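Local coordinates for protein Abbfa_003403 (Acinetobacter baumannii, PDB 4ZXH) that probably assembles a peptide product as a four-domain nonribosomal peptide synthetase, carrying its intermediates as thioesters on a phosphopantetheine arm, at residues A[395-407]-A[416-428]. Numbering follows the deposited sequence.
Sequences RQQEGQLDITLEM and VGVLKYNTDLFSA. With PNS (4'-phosphopantetheine), chain B.
K420 reaches from strand 414-422 into the loop 395-402 and ends among three oxygens. K420 NZ donates to Q396 O at 2.8 Å and to Q397 O at 2.7 Å. K420 NZ also forms a salt bridge with E406 OE2 at 2.8 Å. The Q396 carbonyl is met 16° from its plane, whereas at Q397 the donor sits well above the carbonyl plane. The lysine chain is fully extended beyond CG, which carries NZ alongside the E406 carboxylate to the carbonyls of Q396 and Q397. E406 comes from the same face of the sheet, and its carboxylate is met on the syn side but out of plane.

Backbone bonds join the strands as an antiparallel hairpin. T404 pairs with K420 and E406 with V418, each through two N-H...O bonds. N422 N also donates to D402 O at 3.0 Å.

On the other face, I403 CG2 meets L419 CD1 at 3.6 Å. Helix 428-447 covers I403, L405, L419 and Y421. I403 CG1 lies 3.8 Å from F426 CE2. Loop contacts follow at the end of the strands. The ring of F426 turns its edge to D402 O. L425 CD1 packs against the carboxylate of D402, which is bound by R221 and H213.

The hairpin belongs to the condensation domain. Further along, the loop touches the phosphopantetheine arm: Q400 OE1 approaches C43, and L401 CD1 lies 3.7 Å from the thiol sulfur S44. The buried ammonium of K420 thus ties the start of this loop to the sheet, and E406 probably offsets its charge.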
ATOM      1  N   ARG A 395      22.056  15.535  12.163  1.00 29.94           N
ATOM      2  CA  ARG A 395      20.872  15.136  11.416  1.00 34.00           C
ATOM      3  C   ARG A 395      19.631  15.264  12.322  1.00 33.64           C
ATOM      4  O   ARG A 395      19.637  14.805  13.461  1.00 35.86           O
ATOM      5  CB  ARG A 395      21.011  13.711  10.898  1.00 29.43           C
ATOM      6  CG  ARG A 395      21.981  13.543   9.727  1.00 26.09           C
ATOM      7  CD  ARG A 395      22.269  12.048   9.451  1.00 40.27           C
ATOM      8  NE  ARG A 395      21.058  11.257   9.219  1.00 48.67           N
ATOM      9  CZ  ARG A 395      21.030   9.934   9.063  1.00 43.49           C
ATOM     10  NH1 ARG A 395      22.145   9.220   9.115  1.00 46.13           N
ATOM     11  NH2 ARG A 395      19.875   9.324   8.852  1.00 40.65           N
ATOM     12  N   GLN A 396      18.580  15.919  11.843  1.00 28.71           N
ATOM     13  CA  GLN A 396      17.387  16.083  12.670  1.00 20.91           C
ATOM     14  C   GLN A 396      16.117  16.307  11.834  1.00 25.04           C
ATOM     15  O   GLN A 396      16.183  16.640  10.646  1.00 28.20           O
ATOM     16  CB  GLN A 396      17.592  17.233  13.669  1.00 27.96           C
ATOM     17  CG  GLN A 396      17.923  18.566  13.056  1.00 20.51           C
ATOM     18  CD  GLN A 396      16.688  19.423  12.930  1.00 26.20           C
ATOM     19  OE1 GLN A 396      16.000  19.697  13.925  1.00 24.78           O
ATOM     20  NE2 GLN A 396      16.361  19.812  11.696  1.00 28.01           N
ATOM     21  N   GLN A 397      14.969  16.121  12.480  1.00 25.09           N
ATOM     22  CA  GLN A 397      13.661  16.050  11.812  1.00 33.65           C
ATOM     23  C   GLN A 397      13.701  15.268  10.489  1.00 32.32           C
ATOM     24  O   GLN A 397      13.479  15.823   9.407  1.00 42.21           O
ATOM     25  CB  GLN A 397      13.079  17.443  11.528  1.00 33.42           C
ATOM     26  CG  GLN A 397      13.364  18.530  12.563  1.00 42.19           C
ATOM     27  CD  GLN A 397      12.340  19.659  12.621  1.00 40.95           C
ATOM     28  OE1 GLN A 397      11.419  19.738  11.825  1.00 38.36           O
ATOM     29  NE2 GLN A 397      12.607  20.614  13.485  1.00 55.56           N
ATOM     30  N   GLU A 398      13.973  13.978  10.565  1.00 21.40           N
ATOM     31  CA  GLU A 398      13.988  13.183   9.347  1.00 20.63           C
ATOM     32  C   GLU A 398      12.761  12.287   9.248  1.00 25.26           C
ATOM     33  O   GLU A 398      12.331  11.692  10.240  1.00 33.42           O
ATOM     34  CB  GLU A 398      15.272  12.360   9.268  1.00 19.82           C
ATOM     35  CG  GLU A 398      16.487  13.231   9.136  1.00 26.09           C
ATOM     36  CD  GLU A 398      17.789  12.465   9.209  1.00 35.11           C
ATOM     37  OE1 GLU A 398      17.849  11.469   9.963  1.00 45.85           O
ATOM     38  OE2 GLU A 398      18.768  12.890   8.545  1.00 25.74           O
ATOM     39  N   GLY A 399      12.189  12.220   8.048  1.00 21.30           N
ATOM     40  CA  GLY A 399      11.101  11.304   7.758  1.00 29.82           C
ATOM     41  C   GLY A 399       9.702  11.865   7.929  1.00 30.23           C
ATOM     42  O   GLY A 399       8.751  11.122   8.195  1.00 24.63           O
ATOM     43  N   GLN A 400       9.560  13.172   7.783  1.00 19.05           N
ATOM     44  CA  GLN A 400       8.241  13.769   7.864  1.00 18.96           C
ATOM     45  C   GLN A 400       7.455  13.448   6.619  1.00 36.01           C
ATOM     46  O   GLN A 400       6.278  13.092   6.697  1.00 40.70           O
ATOM     47  CB  GLN A 400       8.336  15.280   8.041  1.00 19.20           C
ATOM     48  CG  GLN A 400       8.803  15.682   9.414  1.00 29.68           C
ATOM     49  CD  GLN A 400       9.079  17.153   9.491  1.00 34.07           C
ATOM     50  OE1 GLN A 400       8.897  17.873   8.503  1.00 30.66           O
ATOM     51  NE2 GLN A 400       9.508  17.624  10.673  1.00 24.57           N
ATOM     52  N   LEU A 401       8.127  13.567   5.474  1.00 38.91           N
ATOM     53  CA  LEU A 401       7.512  13.347   4.172  1.00 26.69           C
ATOM     54  C   LEU A 401       8.315  12.359   3.349  1.00 31.27           C
ATOM     55  O   LEU A 401       9.258  11.764   3.851  1.00 44.01           O
ATOM     56  CB  LEU A 401       7.376  14.666   3.427  1.00 27.93           C
ATOM     57  CG  LEU A 401       6.501  15.729   4.094  1.00 29.12           C
ATOM     58  CD1 LEU A 401       6.552  17.007   3.260  1.00 21.71           C
ATOM     59  CD2 LEU A 401       5.060  15.218   4.264  1.00 20.59           C
ATOM     60  N   ASP A 402       7.929  12.171   2.090  1.00 26.32           N
ATOM     61  CA  ASP A 402       8.667  11.291   1.193  1.00 26.31           C
ATOM     62  C   ASP A 402       9.972  11.961   0.822  1.00 26.35           C
ATOM     63  O   ASP A 402      11.035  11.324   0.795  1.00 32.35           O
ATOM     64  CB  ASP A 402       7.863  10.974  -0.069  1.00 27.40           C
ATOM     65  CG  ASP A 402       6.785   9.936   0.165  1.00 32.66           C
ATOM     66  OD1 ASP A 402       6.483   9.639   1.339  1.00 42.91           O
ATOM     67  OD2 ASP A 402       6.239   9.411  -0.831  1.00 39.07           O
ATOM     68  N   ILE A 403       9.862  13.258   0.545  1.00 22.93           N
ATOM     69  CA  ILE A 403      10.980  14.125   0.188  1.00 23.64           C
ATOM     70  C   ILE A 403      10.735  15.498   0.800  1.00 27.14           C
ATOM     71  O   ILE A 403       9.599  15.989   0.783  1.00 29.99           O
ATOM     72  CB  ILE A 403      11.124  14.301  -1.344  1.00 24.90           C
ATOM     73  CG1 ILE A 403      11.351  12.979  -2.046  1.00 33.63           C
ATOM     74  CG2 ILE A 403      12.309  15.151  -1.681  1.00 25.78           C
ATOM     75  CD1 ILE A 403      11.291  13.119  -3.556  1.00 31.11           C
ATOM     76  N   THR A 404      11.778  16.123   1.334  1.00 23.52           N
ATOM     77  CA  THR A 404      11.690  17.523   1.709  1.00 23.69           C
ATOM     78  C   THR A 404      12.954  18.281   1.295  1.00 34.10           C
ATOM     79  O   THR A 404      14.062  17.905   1.662  1.00 41.68           O
ATOM     80  CB  THR A 404      11.491  17.727   3.229  1.00 22.71           C
ATOM     81  OG1 THR A 404      10.292  17.085   3.670  1.00 31.80           O
ATOM     82  CG2 THR A 404      11.401  19.206   3.545  1.00 23.08           C
ATOM     83  N   LEU A 405      12.772  19.359   0.546  1.00 25.59           N
ATOM     84  CA  LEU A 405      13.853  20.280   0.224  1.00 32.55           C
ATOM     85  C   LEU A 405      13.916  21.423   1.246  1.00 36.08           C
ATOM     86  O   LEU A 405      12.948  22.166   1.415  1.00 44.36           O
ATOM     87  CB  LEU A 405      13.660  20.842  -1.187  1.00 31.74           C
ATOM     88  CG  LEU A 405      14.718  21.800  -1.701  1.00 36.49           C
ATOM     89  CD1 LEU A 405      16.021  21.039  -1.796  1.00 40.04           C
ATOM     90  CD2 LEU A 405      14.304  22.332  -3.054  1.00 37.39           C
ATOM     91  N   GLU A 406      15.048  21.564   1.930  1.00 32.07           N
ATOM     92  CA  GLU A 406      15.214  22.646   2.901  1.00 39.18           C
ATOM     93  C   GLU A 406      16.280  23.641   2.447  1.00 39.46           C
ATOM     94  O   GLU A 406      17.435  23.273   2.247  1.00 43.97           O
ATOM     95  CB  GLU A 406      15.575  22.081   4.275  1.00 39.78           C
ATOM     96  CG  GLU A 406      14.599  21.049   4.774  1.00 45.69           C
ATOM     97  CD  GLU A 406      14.858  20.631   6.212  1.00 63.13           C
ATOM     98  OE1 GLU A 406      15.943  20.970   6.748  1.00 70.75           O
ATOM     99  OE2 GLU A 406      13.974  19.953   6.799  1.00 67.00           O
ATOM    100  N   MET A 407      15.886  24.897   2.277  1.00 42.25           N
ATOM    101  CA  MET A 407      16.801  25.939   1.810  1.00 49.36           C
ATOM    102  C   MET A 407      16.764  27.153   2.726  1.00 58.05           C
ATOM    103  O   MET A 407      16.061  27.160   3.736  1.00 60.22           O
ATOM    104  CB  MET A 407      16.441  26.376   0.394  1.00 47.66           C
ATOM    105  CG  MET A 407      16.347  25.274  -0.630  1.00 48.92           C
ATOM    106  SD  MET A 407      17.851  25.065  -1.593  1.00 48.76           S
ATOM    107  CE  MET A 407      18.100  26.716  -2.228  1.00 60.77           C
ATOM    108  N   VAL A 416      22.935  27.174   0.647  1.00 35.74           N
ATOM    109  CA  VAL A 416      23.074  25.890   1.329  1.00 33.57           C
ATOM    110  C   VAL A 416      21.718  25.208   1.472  1.00 41.58           C
ATOM    111  O   VAL A 416      20.734  25.822   1.917  1.00 40.45           O
ATOM    112  CB  VAL A 416      23.731  26.042   2.717  1.00 33.53           C
ATOM    113  CG1 VAL A 416      23.663  24.741   3.488  1.00 33.62           C
ATOM    114  CG2 VAL A 416      25.166  26.468   2.572  1.00 35.58           C
ATOM    115  N   GLY A 417      21.674  23.934   1.084  1.00 38.62           N
ATOM    116  CA  GLY A 417      20.440  23.182   1.081  1.00 45.31           C
ATOM    117  C   GLY A 417      20.574  21.797   1.669  1.00 40.79           C
ATOM    118  O   GLY A 417      21.674  21.230   1.735  1.00 37.66           O
ATOM    119  N   VAL A 418      19.438  21.259   2.105  1.00 36.24           N
ATOM    120  CA  VAL A 418      19.378  19.912   2.640  1.00 35.07           C
ATOM    121  C   VAL A 418      18.247  19.172   1.975  1.00 37.46           C
ATOM    122  O   VAL A 418      17.101  19.583   2.103  1.00 41.04           O
ATOM    123  CB  VAL A 418      19.139  19.881   4.165  1.00 31.93           C
ATOM    124  CG1 VAL A 418      19.386  18.465   4.718  1.00 24.97           C
ATOM    125  CG2 VAL A 418      20.025  20.866   4.862  1.00 27.99           C
ATOM    126  N   LEU A 419      18.558  18.091   1.266  1.00 38.81           N
ATOM    127  CA  LEU A 419      17.518  17.210   0.751  1.00 33.17           C
ATOM    128  C   LEU A 419      17.253  16.101   1.763  1.00 31.39           C
ATOM    129  O   LEU A 419      18.112  15.261   2.027  1.00 32.55           O
ATOM    130  CB  LEU A 419      17.892  16.606  -0.609  1.00 31.47           C
ATOM    131  CG  LEU A 419      16.747  15.771  -1.231  1.00 33.26           C
ATOM    132  CD1 LEU A 419      15.598  16.628  -1.722  1.00 27.59           C
ATOM    133  CD2 LEU A 419      17.241  14.897  -2.352  1.00 34.24           C
ATOM    134  N   LYS A 420      16.065  16.117   2.343  1.00 30.60           N
ATOM    135  CA  LYS A 420      15.647  15.052   3.248  1.00 25.66           C
ATOM    136  C   LYS A 420      14.813  14.066   2.482  1.00 26.03           C
ATOM    137  O   LYS A 420      13.945  14.465   1.700  1.00 28.00           O
ATOM    138  CB  LYS A 420      14.862  15.619   4.417  1.00 22.40           C
ATOM    139  CG  LYS A 420      15.735  16.509   5.287  1.00 27.65           C
ATOM    140  CD  LYS A 420      15.047  16.750   6.558  1.00 27.10           C
ATOM    141  CE  LYS A 420      15.829  17.627   7.450  1.00 26.99           C
ATOM    142  NZ  LYS A 420      14.920  18.005   8.565  1.00 29.28           N
ATOM    143  N   TYR A 421      15.081  12.781   2.695  1.00 30.99           N
ATOM    144  CA  TYR A 421      14.423  11.719   1.939  1.00 27.12           C
ATOM    145  C   TYR A 421      14.137  10.509   2.809  1.00 25.41           C
ATOM    146  O   TYR A 421      14.921  10.152   3.694  1.00 27.86           O
ATOM    147  CB  TYR A 421      15.274  11.306   0.739  1.00 24.58           C
ATOM    148  CG  TYR A 421      16.612  10.695   1.093  1.00 28.50           C
ATOM    149  CD1 TYR A 421      17.706  11.492   1.431  1.00 32.23           C
ATOM    150  CD2 TYR A 421      16.794   9.321   1.074  1.00 26.44           C
ATOM    151  CE1 TYR A 421      18.947  10.923   1.759  1.00 36.41           C
ATOM    152  CE2 TYR A 421      18.029   8.746   1.390  1.00 34.16           C
ATOM    153  CZ  TYR A 421      19.099   9.544   1.730  1.00 39.69           C
ATOM    154  OH  TYR A 421      20.314   8.956   2.044  1.00 50.31           O
ATOM    155  N   ASN A 422      13.001   9.881   2.542  1.00 25.45           N
ATOM    156  CA  ASN A 422      12.550   8.695   3.259  1.00 21.90           C
ATOM    157  C   ASN A 422      13.348   7.461   2.815  1.00 29.39           C
ATOM    158  O   ASN A 422      13.260   7.061   1.651  1.00 33.96           O
ATOM    159  CB  ASN A 422      11.051   8.532   2.997  1.00 22.56           C
ATOM    160  CG  ASN A 422      10.422   7.394   3.762  1.00 27.28           C
ATOM    161  OD1 ASN A 422      11.014   6.324   3.945  1.00 23.28           O
ATOM    162  ND2 ASN A 422       9.184   7.609   4.191  1.00 36.00           N
ATOM    163  N   THR A 423      14.107   6.853   3.726  1.00 26.80           N
ATOM    164  CA  THR A 423      15.000   5.740   3.371  1.00 28.21           C
ATOM    165  C   THR A 423      14.309   4.379   3.156  1.00 29.01           C
ATOM    166  O   THR A 423      14.974   3.369   2.914  1.00 30.64           O
ATOM    167  CB  THR A 423      16.093   5.529   4.436  1.00 29.37           C
ATOM    168  OG1 THR A 423      15.488   5.278   5.712  1.00 43.37           O
ATOM    169  CG2 THR A 423      16.961   6.727   4.531  1.00 25.28           C
ATOM    170  N   ASP A 424      12.989   4.342   3.253  1.00 26.72           N
ATOM    171  CA  ASP A 424      12.259   3.126   2.891  1.00 28.63           C
ATOM    172  C   ASP A 424      11.799   3.206   1.435  1.00 32.21           C
ATOM    173  O   ASP A 424      11.363   2.219   0.852  1.00 37.22           O
ATOM    174  CB  ASP A 424      11.058   2.894   3.818  1.00 24.14           C
ATOM    175  CG  ASP A 424      11.463   2.364   5.193  1.00 34.37           C
ATOM    176  OD1 ASP A 424      12.637   1.982   5.388  1.00 38.50           O
ATOM    177  OD2 ASP A 424      10.589   2.312   6.085  1.00 48.25           O
ATOM    178  N   LEU A 425      11.922   4.388   0.848  1.00 30.29           N
ATOM    179  CA  LEU A 425      11.524   4.604  -0.530  1.00 32.20           C
ATOM    180  C   LEU A 425      12.722   4.841  -1.453  1.00 37.04           C
ATOM    181  O   LEU A 425      12.747   4.364  -2.592  1.00 37.60           O
ATOM    182  CB  LEU A 425      10.568   5.786  -0.609  1.00 32.00           C
ATOM    183  CG  LEU A 425       9.424   5.694   0.396  1.00 31.80           C
ATOM    184  CD1 LEU A 425       8.428   6.814   0.162  1.00 27.87           C
ATOM    185  CD2 LEU A 425       8.751   4.337   0.322  1.00 31.12           C
ATOM    186  N   PHE A 426      13.715   5.573  -0.956  1.00 36.12           N
ATOM    187  CA  PHE A 426      14.843   5.976  -1.783  1.00 32.05           C
ATOM    188  C   PHE A 426      16.196   5.519  -1.248  1.00 43.01           C
ATOM    189  O   PHE A 426      16.418   5.431  -0.033  1.00 50.42           O
ATOM    190  CB  PHE A 426      14.834   7.489  -1.939  1.00 29.51           C
ATOM    191  CG  PHE A 426      13.597   8.009  -2.594  1.00 30.20           C
ATOM    192  CD1 PHE A 426      13.338   7.726  -3.929  1.00 35.65           C
ATOM    193  CD2 PHE A 426      12.681   8.759  -1.881  1.00 25.57           C
ATOM    194  CE1 PHE A 426      12.181   8.195  -4.553  1.00 31.51           C
ATOM    195  CE2 PHE A 426      11.526   9.242  -2.491  1.00 25.63           C
ATOM    196  CZ  PHE A 426      11.279   8.960  -3.828  1.00 31.77           C
ATOM    197  N   SER A 427      17.100   5.220  -2.172  1.00 41.26           N
ATOM    198  CA  SER A 427      18.466   4.863  -1.819  1.00 41.43           C
ATOM    199  C   SER A 427      19.306   6.132  -1.651  1.00 43.12           C
ATOM    200  O   SER A 427      18.891   7.215  -2.072  1.00 38.94           O
ATOM    201  CB  SER A 427      19.068   3.957  -2.890  1.00 33.80           C
ATOM    202  OG  SER A 427      19.281   4.682  -4.100  1.00 36.38           O
ATOM    203  N   ALA A 428      20.483   6.005  -1.045  1.00 44.84           N
ATOM    204  CA  ALA A 428      21.369   7.158  -0.897  1.00 39.34           C
ATOM    205  C   ALA A 428      21.781   7.648  -2.266  1.00 43.98           C
ATOM    206  O   ALA A 428      21.895   8.849  -2.502  1.00 31.77           O
ATOM    207  CB  ALA A 428      22.596   6.804  -0.074  1.00 30.50           C
TER
HETATM  208  O23 PNS B1401      -6.081  11.984   8.574  1.00 28.78           O
HETATM  209  P24 PNS B1401      -6.571  13.037   9.534  1.00 28.70           P
HETATM  210  O25 PNS B1401      -7.940  13.621   9.318  1.00 28.18           O
HETATM  211  O27 PNS B1401      -5.497  14.236   9.424  1.00 38.06           O
HETATM  212  C28 PNS B1401      -4.110  13.986   9.630  1.00 36.72           C
HETATM  213  C29 PNS B1401      -3.356  15.300   9.531  1.00 39.68           C
HETATM  214  C30 PNS B1401      -3.978  16.216  10.586  1.00 38.81           C
HETATM  215  C31 PNS B1401      -3.538  15.883   8.129  1.00 37.31           C
HETATM  216  C32 PNS B1401      -1.860  15.049   9.771  1.00 36.28           C
HETATM  217  O33 PNS B1401      -1.490  13.897   8.996  1.00 31.14           O
HETATM  218  C34 PNS B1401      -1.040  16.271   9.401  1.00 36.04           C
HETATM  219  O35 PNS B1401      -1.182  17.352   9.971  1.00 32.67           O
HETATM  220  N36 PNS B1401      -0.136  16.154   8.439  1.00 29.27           N
HETATM  221  C37 PNS B1401       0.695  17.268   8.012  1.00 25.61           C
HETATM  222  C38 PNS B1401       2.153  16.867   8.236  1.00 31.38           C
HETATM  223  C39 PNS B1401       2.959  18.081   8.584  0.50 37.97           C
HETATM  224  O40 PNS B1401       2.487  18.966   9.282  0.50 45.27           O
HETATM  225  N41 PNS B1401       4.181  18.082   8.069  0.50 35.69           N
HETATM  226  C42 PNS B1401       5.207  19.086   8.214  0.50 33.92           C
HETATM  227  C43 PNS B1401       6.193  18.672   7.141  0.50 32.12           C
HETATM  228  S44 PNS B1401       5.869  19.682   5.689  0.50 61.73           S